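Long-range contacts in cytidylyltransferase (Leptospira borgpetersenii serovar Hardjo-bovis, PDB 6OEW), which probably transfers a nucleotidyl group, most likely cytidylyl from CTP, to an acceptor substrate in a metal-dependent reaction: residues 29-33 with 207-211; 40-44 with 219-223; 107-111 with 199-203. The contacts are given in a common frame with arbitrary orientation. Numbering follows the deposited sequence.

The three contacts illustrate how a GT-A fold is closed by bringing late segments back onto early ones. Along the chain the order is 29-33, 40-44, 107-111, 199-203, 207-211, 219-223, so contacts 1 and 2 interlace, while contact 3 is nested inside the loops closed by both. Contact 3 lies about 9 Å, centre to centre, from contact 1 and 13 Å from contact 2; contacts 1 and 2 are also 13 Å apart. F32 packs on F40, L210 on L111, and R44 on the backbone of 110-111. Helices 37-45 and 204-214 thus pack against the loops of contact 3, one binding magnesium directly through D108, the other through water.

Contact 1: 29-33 with 207-211; sequences ALPFG and YETLK
This is a strand-to-helix contact at the periphery of the GT-A fold, where the first strand of the small antiparallel hairpin 31-32/35-36 rests on helix 204-214. Residues 30-32 are extended (phi/psi -68/145, -59/136 and -154/116), and G33 turns the chain with positive phi (58/-136); residues 207-211 are regular helix, with K211 N bonded to Y207 O at 2.8 Å. The closest CA atoms across the segments are those of F32 and K211, 6.8 Å apart. Y207, chi1 t, reaches across the gap, and its OH donates a very short 2.5 Å hydrogen bond to P31 O. One face of the Y207 ring receives L30 (m, t), whose CD1 sits 3.8 Å from the centroid and almost on the ring normal, a CH-pi contact. One tyrosine ring thus meets the backbone at its edge and a leucine over one face. F32, chi1 t, turns its ring edge to the helix backbone, CE1 3.6 Å from L210 O and 3.7 Å from K211 N. Beyond the pair, L210 packs on L111 and F32 meets F40 edge-to-face; L30 and F32 thus touch both helix 204-214 and I37 of helix 37-45.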
# COMPACT_ATOMS: atom_id res chain seq x y z
N ALA A 29 9.04 -9.19 7.71
CA ALA A 29 10.08 -10.20 7.54
C ALA A 29 9.58 -11.62 7.79
O ALA A 29 10.38 -12.56 7.75
CB ALA A 29 11.28 -9.90 8.46
N LEU A 30 8.29 -11.80 8.06
CA LEU A 30 7.77 -13.14 8.29
C LEU A 30 7.81 -13.98 7.02
O LEU A 30 7.59 -13.46 5.91
CB LEU A 30 6.33 -13.08 8.79
CG LEU A 30 6.08 -12.69 10.24
CD1 LEU A 30 4.61 -12.41 10.44
CD2 LEU A 30 6.54 -13.85 11.11
N PRO A 31 8.08 -15.28 7.15
CA PRO A 31 8.03 -16.17 5.98
C PRO A 31 6.65 -16.13 5.35
O PRO A 31 5.63 -16.15 6.04
CB PRO A 31 8.33 -17.55 6.58
CG PRO A 31 9.04 -17.28 7.85
CD PRO A 31 8.51 -15.98 8.38
N PHE A 32 6.62 -16.06 4.02
CA PHE A 32 5.36 -15.97 3.28
C PHE A 32 5.58 -16.55 1.89
O PHE A 32 6.39 -16.02 1.11
CB PHE A 32 4.88 -14.51 3.21
CG PHE A 32 3.42 -14.36 2.86
CD1 PHE A 32 2.44 -14.98 3.63
CD2 PHE A 32 3.02 -13.60 1.77
CE1 PHE A 32 1.11 -14.85 3.32
CE2 PHE A 32 1.67 -13.45 1.45
CZ PHE A 32 0.71 -14.07 2.22
N GLY A 33 4.89 -17.64 1.57
CA GLY A 33 5.21 -18.34 0.34
C GLY A 33 6.66 -18.75 0.36
O GLY A 33 7.19 -19.23 1.37
N TYR A 207 -2.06 -13.08 9.57
CA TYR A 207 -1.00 -13.87 8.96
C TYR A 207 -1.50 -15.26 8.58
O TYR A 207 -1.21 -15.75 7.49
CB TYR A 207 0.17 -13.95 9.95
CG TYR A 207 1.41 -14.68 9.49
CD1 TYR A 207 2.00 -14.42 8.25
CD2 TYR A 207 2.03 -15.60 10.33
CE1 TYR A 207 3.17 -15.09 7.85
CE2 TYR A 207 3.19 -16.25 9.95
CZ TYR A 207 3.76 -16.00 8.72
OH TYR A 207 4.91 -16.70 8.37
N GLU A 208 -2.18 -15.94 9.50
CA GLU A 208 -2.69 -17.28 9.22
C GLU A 208 -3.68 -17.25 8.07
O GLU A 208 -3.67 -18.13 7.20
CB GLU A 208 -3.37 -17.85 10.47
CG GLU A 208 -2.47 -18.00 11.70
CD GLU A 208 -3.22 -18.40 12.97
OE1 GLU A 208 -4.46 -18.27 13.02
OE2 GLU A 208 -2.56 -18.84 13.93
N THR A 209 -4.56 -16.25 8.07
CA THR A 209 -5.51 -16.05 6.97
C THR A 209 -4.79 -15.86 5.64
O THR A 209 -5.14 -16.49 4.63
CB THR A 209 -6.38 -14.82 7.27
OG1 THR A 209 -7.13 -15.04 8.47
CG2 THR A 209 -7.35 -14.50 6.09
N LEU A 210 -3.81 -14.96 5.62
CA LEU A 210 -3.09 -14.67 4.39
C LEU A 210 -2.30 -15.89 3.93
O LEU A 210 -2.20 -16.15 2.72
CB LEU A 210 -2.17 -13.47 4.60
CG LEU A 210 -2.89 -12.14 4.84
CD1 LEU A 210 -1.92 -11.13 5.37
CD2 LEU A 210 -3.52 -11.62 3.54
N LYS A 211 -1.73 -16.64 4.87
CA LYS A 211 -1.03 -17.86 4.49
C LYS A 211 -1.98 -18.85 3.84
O LYS A 211 -1.62 -19.52 2.87
CB LYS A 211 -0.35 -18.47 5.72
CG LYS A 211 1.00 -17.82 5.99
CD LYS A 211 1.62 -18.26 7.36
CE LYS A 211 1.26 -19.64 7.82
NZ LYS A 211 1.89 -19.96 9.19

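Contact 2: 40-44 with 219-223; sequences FMLER and SKEFS. With EDO (1,2-ethanediol), chain D.
An arginine that lies over a phenylalanine ring while also donating to that residue's own carbonyl is the striking feature here. In this GT-A fold the residue is R44 of helix 37-45, and its partner is F222 in the irregular connection between helices 204-214 and 224-233. R44 CZ stands 4.2 Å from the F222 ring centroid, 24° off the normal, a cation-pi contact; R44 NH1 and NH2 donate to F222 O at 3.0 and 3.1 Å, and NH1 makes a weak bond to K220 O at 2.8 Å. R44 NE bonds I112 O. The backbone turn at K220 (phi/psi -98/12), E221 (-94/5) and F222 (-67/149) lets both carbonyls face R44. The nearest CA pair is R44 with K220, at 6.2 Å. K220 (m, t, t, p) lays its chain over F40, CD 3.8 Å from the ring centroid in a CH-pi contact, while K220 NZ forms a salt bridge with E43 OE1 at 3.0 Å and another with D34. S219 OG accepts from E221 N at 3.1 Å, an ST turn, and S223 N-caps the following helix. A 1,2-ethanediol, probably from the crystallisation liquor, lies over a guanidinium face, its O2 donating to R44 O at 2.8 Å.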
# COMPACT_ATOMS: atom_id res chain seq x y z
N PHE A 40 7.00 -10.79 -1.00
CA PHE A 40 5.81 -11.19 -1.74
C PHE A 40 5.12 -9.99 -2.37
O PHE A 40 4.70 -10.03 -3.54
CB PHE A 40 4.86 -11.93 -0.80
CG PHE A 40 3.90 -12.83 -1.49
CD1 PHE A 40 4.12 -14.21 -1.51
CD2 PHE A 40 2.77 -12.33 -2.13
CE1 PHE A 40 3.24 -15.07 -2.14
CE2 PHE A 40 1.88 -13.20 -2.78
CZ PHE A 40 2.12 -14.56 -2.79
N MET A 41 4.95 -8.92 -1.59
CA MET A 41 4.34 -7.69 -2.09
C MET A 41 5.11 -7.12 -3.27
O MET A 41 4.53 -6.75 -4.30
CB MET A 41 4.25 -6.66 -0.97
CG MET A 41 3.37 -5.46 -1.32
SD MET A 41 3.45 -4.22 -0.02
CE MET A 41 2.36 -2.96 -0.71
N LEU A 42 6.44 -7.05 -3.14
CA LEU A 42 7.26 -6.52 -4.21
C LEU A 42 7.13 -7.37 -5.47
O LEU A 42 7.03 -6.83 -6.58
CB LEU A 42 8.71 -6.42 -3.74
CG LEU A 42 8.98 -5.42 -2.59
CD1 LEU A 42 10.44 -5.41 -2.20
CD2 LEU A 42 8.55 -4.01 -2.99
N GLU A 43 7.09 -8.69 -5.32
CA GLU A 43 6.91 -9.55 -6.49
C GLU A 43 5.57 -9.30 -7.17
O GLU A 43 5.48 -9.32 -8.41
CB GLU A 43 7.03 -11.02 -6.10
CG GLU A 43 8.45 -11.42 -5.74
CD GLU A 43 8.61 -12.92 -5.66
OE1 GLU A 43 8.10 -13.63 -6.53
OE2 GLU A 43 9.24 -13.38 -4.69
N ARG A 44 4.51 -9.04 -6.39
CA ARG A 44 3.21 -8.72 -6.97
C ARG A 44 3.23 -7.38 -7.69
O ARG A 44 2.57 -7.21 -8.73
CB ARG A 44 2.14 -8.76 -5.88
CG ARG A 44 1.79 -10.20 -5.52
CD ARG A 44 0.71 -10.30 -4.46
NE ARG A 44 -0.59 -9.76 -4.87
CZ ARG A 44 -1.47 -10.39 -5.65
NH1 ARG A 44 -1.21 -11.59 -6.17
NH2 ARG A 44 -2.63 -9.81 -5.93
N SER A 219 1.01 -19.37 -8.41
CA SER A 219 1.99 -18.31 -8.57
C SER A 219 1.58 -17.11 -7.74
O SER A 219 0.61 -17.18 -6.97
CB SER A 219 2.14 -17.92 -10.04
OG SER A 219 1.07 -17.09 -10.46
N LYS A 220 2.29 -15.99 -7.87
CA LYS A 220 1.92 -14.77 -7.18
C LYS A 220 1.15 -13.81 -8.08
O LYS A 220 0.94 -12.66 -7.70
CB LYS A 220 3.17 -14.07 -6.61
CG LYS A 220 4.08 -15.00 -5.79
CD LYS A 220 5.24 -14.21 -5.14
CE LYS A 220 6.11 -15.13 -4.26
NZ LYS A 220 6.92 -16.03 -5.10
N GLU A 221 0.71 -14.28 -9.25
CA GLU A 221 0.10 -13.41 -10.24
C GLU A 221 -1.42 -13.36 -10.15
O GLU A 221 -2.06 -12.71 -10.98
CB GLU A 221 0.53 -13.86 -11.64
CG GLU A 221 0.46 -12.76 -12.68
CD GLU A 221 0.91 -13.21 -14.04
OE1 GLU A 221 1.34 -14.38 -14.17
OE2 GLU A 221 0.85 -12.39 -14.98
N PHE A 222 -2.02 -14.00 -9.14
CA PHE A 222 -3.47 -14.06 -9.05
C PHE A 222 -4.06 -12.68 -8.79
O PHE A 222 -3.44 -11.83 -8.15
CB PHE A 222 -3.89 -15.02 -7.95
CG PHE A 222 -3.32 -14.69 -6.59
CD1 PHE A 222 -3.99 -13.82 -5.74
CD2 PHE A 222 -2.13 -15.26 -6.15
CE1 PHE A 222 -3.48 -13.51 -4.48
CE2 PHE A 222 -1.62 -14.97 -4.90
CZ PHE A 222 -2.29 -14.09 -4.06
N SER A 223 -5.27 -12.46 -9.30
CA SER A 223 -5.90 -11.15 -9.15
C SER A 223 -6.69 -11.06 -7.84
O SER A 223 -6.94 -12.06 -7.16
CB SER A 223 -6.82 -10.85 -10.34
OG SER A 223 -8.01 -11.60 -10.21
C1 EDO D . -0.95 -9.50 -10.35
O1 EDO D . -1.16 -8.39 -11.24
C2 EDO D . -1.00 -9.05 -8.88
O2 EDO D . -0.11 -7.95 -8.68

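Contact 3: 107-111 with 199-203; sequences GDCPL and LTIDT. With MG (magnesium ion), chain C.
Two irregular loops meet at the magnesium site, and one carbonyl, D108 O, carries most of the polar traffic between them. D108 O accepts from I201 N at 3.1 Å and from T200 OG1 at 2.8 Å; T200 CA adds a CA-H...O contact to the same oxygen at 3.3 Å. D108 and I201 are the nearest CA pair, 5.2 Å apart. T200 (chi1 t) and I201 are extended (phi/psi -98/164 and -115/108), presenting their two donors to one acceptor. T200 OG1 also accepts from water 2 at 2.9 Å. Farther along, water 1 accepts a hydrogen bond from L111 N (2.8 Å) and donates one to L199 O (2.9 Å), satisfying both backbone groups.

D108, chi1 p, binds magnesium through OD2 at 1.9 Å; waters 2, 3 and 4, at 2.4, 2.5 and 2.4 Å from MG, are the other modelled ligands. D108 OD1 bonds T106 OG1. D202 (chi1 m) serves the second shell: water 2 donates to D202 OD2 at 2.6 Å and water 3 to D202 OD1 at 2.5 Å. K27 NZ forms a salt bridge with D202 OD1 and also bonds I201 O; D202 N is satisfied by D206 OD2. A pair of aspartates on separate loops around one metal is consistent with a GT-A nucleotidyltransferase site. T203 N-caps the next helix, its OG1 accepting from D206 N.

Apolar closure comes from P110 CD and I201 CG2, 4.1 Å apart. The first loop leaves strand 101-106 of the main sheet, the second leads into helix 204-214, and helices 37-45 and 224-233 pack against L111.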
# COMPACT_ATOMS: atom_id res chain seq x y z
N GLY A 107 3.47 -1.44 3.66
CA GLY A 107 3.94 -2.81 3.66
C GLY A 107 3.08 -3.81 4.43
O GLY A 107 3.48 -4.96 4.61
N ASP A 108 1.92 -3.40 4.92
CA ASP A 108 1.03 -4.41 5.49
C ASP A 108 -0.04 -4.86 4.50
O ASP A 108 -1.06 -5.44 4.90
CB ASP A 108 0.38 -3.90 6.77
CG ASP A 108 -0.24 -2.56 6.58
OD1 ASP A 108 -0.54 -2.19 5.41
OD2 ASP A 108 -0.38 -1.87 7.61
N CYS A 109 0.17 -4.60 3.21
CA CYS A 109 -0.75 -5.01 2.15
C CYS A 109 -0.07 -5.96 1.17
O CYS A 109 0.03 -5.66 -0.04
CB CYS A 109 -1.29 -3.79 1.42
SG CYS A 109 -2.31 -2.72 2.43
N PRO A 110 0.37 -7.13 1.63
CA PRO A 110 1.18 -7.99 0.76
C PRO A 110 0.45 -8.54 -0.45
O PRO A 110 1.14 -8.97 -1.39
CB PRO A 110 1.59 -9.13 1.71
CG PRO A 110 0.47 -9.18 2.71
CD PRO A 110 0.18 -7.73 2.96
N LEU A 111 -0.88 -8.60 -0.47
CA LEU A 111 -1.62 -9.15 -1.60
C LEU A 111 -2.14 -8.06 -2.53
O LEU A 111 -3.04 -8.34 -3.35
CB LEU A 111 -2.78 -10.03 -1.14
CG LEU A 111 -2.38 -11.17 -0.20
CD1 LEU A 111 -3.51 -12.13 0.04
CD2 LEU A 111 -1.16 -11.93 -0.71
N LEU A 199 -7.62 -8.35 4.73
CA LEU A 199 -6.47 -8.98 4.10
C LEU A 199 -5.21 -8.16 4.32
O LEU A 199 -4.25 -8.24 3.54
CB LEU A 199 -6.76 -9.21 2.60
CG LEU A 199 -7.95 -10.16 2.38
CD1 LEU A 199 -8.35 -10.26 0.91
CD2 LEU A 199 -7.65 -11.54 2.95
N THR A 200 -5.18 -7.37 5.38
CA THR A 200 -3.97 -6.70 5.81
C THR A 200 -3.35 -7.52 6.94
O THR A 200 -3.99 -8.44 7.47
CB THR A 200 -4.31 -5.27 6.24
OG1 THR A 200 -3.12 -4.58 6.64
CG2 THR A 200 -5.33 -5.27 7.34
N ILE A 201 -2.09 -7.25 7.25
CA ILE A 201 -1.40 -8.02 8.29
C ILE A 201 -1.07 -7.09 9.46
O ILE A 201 -0.21 -6.21 9.37
CB ILE A 201 -0.15 -8.74 7.76
CG1 ILE A 201 0.53 -9.48 8.93
CG2 ILE A 201 0.81 -7.79 7.01
CD1 ILE A 201 1.28 -10.70 8.50
N ASP A 202 -1.81 -7.28 10.54
CA ASP A 202 -1.58 -6.61 11.80
C ASP A 202 -1.58 -7.57 12.98
O ASP A 202 -1.14 -7.17 14.06
CB ASP A 202 -2.64 -5.54 12.05
CG ASP A 202 -2.50 -4.35 11.14
OD1 ASP A 202 -1.41 -3.72 11.13
OD2 ASP A 202 -3.49 -4.05 10.43
N THR A 203 -2.05 -8.80 12.81
CA THR A 203 -2.09 -9.80 13.88
C THR A 203 -1.64 -11.14 13.33
O THR A 203 -1.56 -11.36 12.11
CB THR A 203 -3.50 -9.96 14.47
OG1 THR A 203 -4.36 -10.43 13.42
CG2 THR A 203 -4.02 -8.66 15.02
MG MG C . -1.67 -0.59 8.24
O HOH W 1 -2.89 -7.39 1.12
O HOH W 2 -3.24 -2.39 8.50
O HOH W 3 -0.74 -1.50 10.33
O HOH W 4 -3.48 0.86 8.88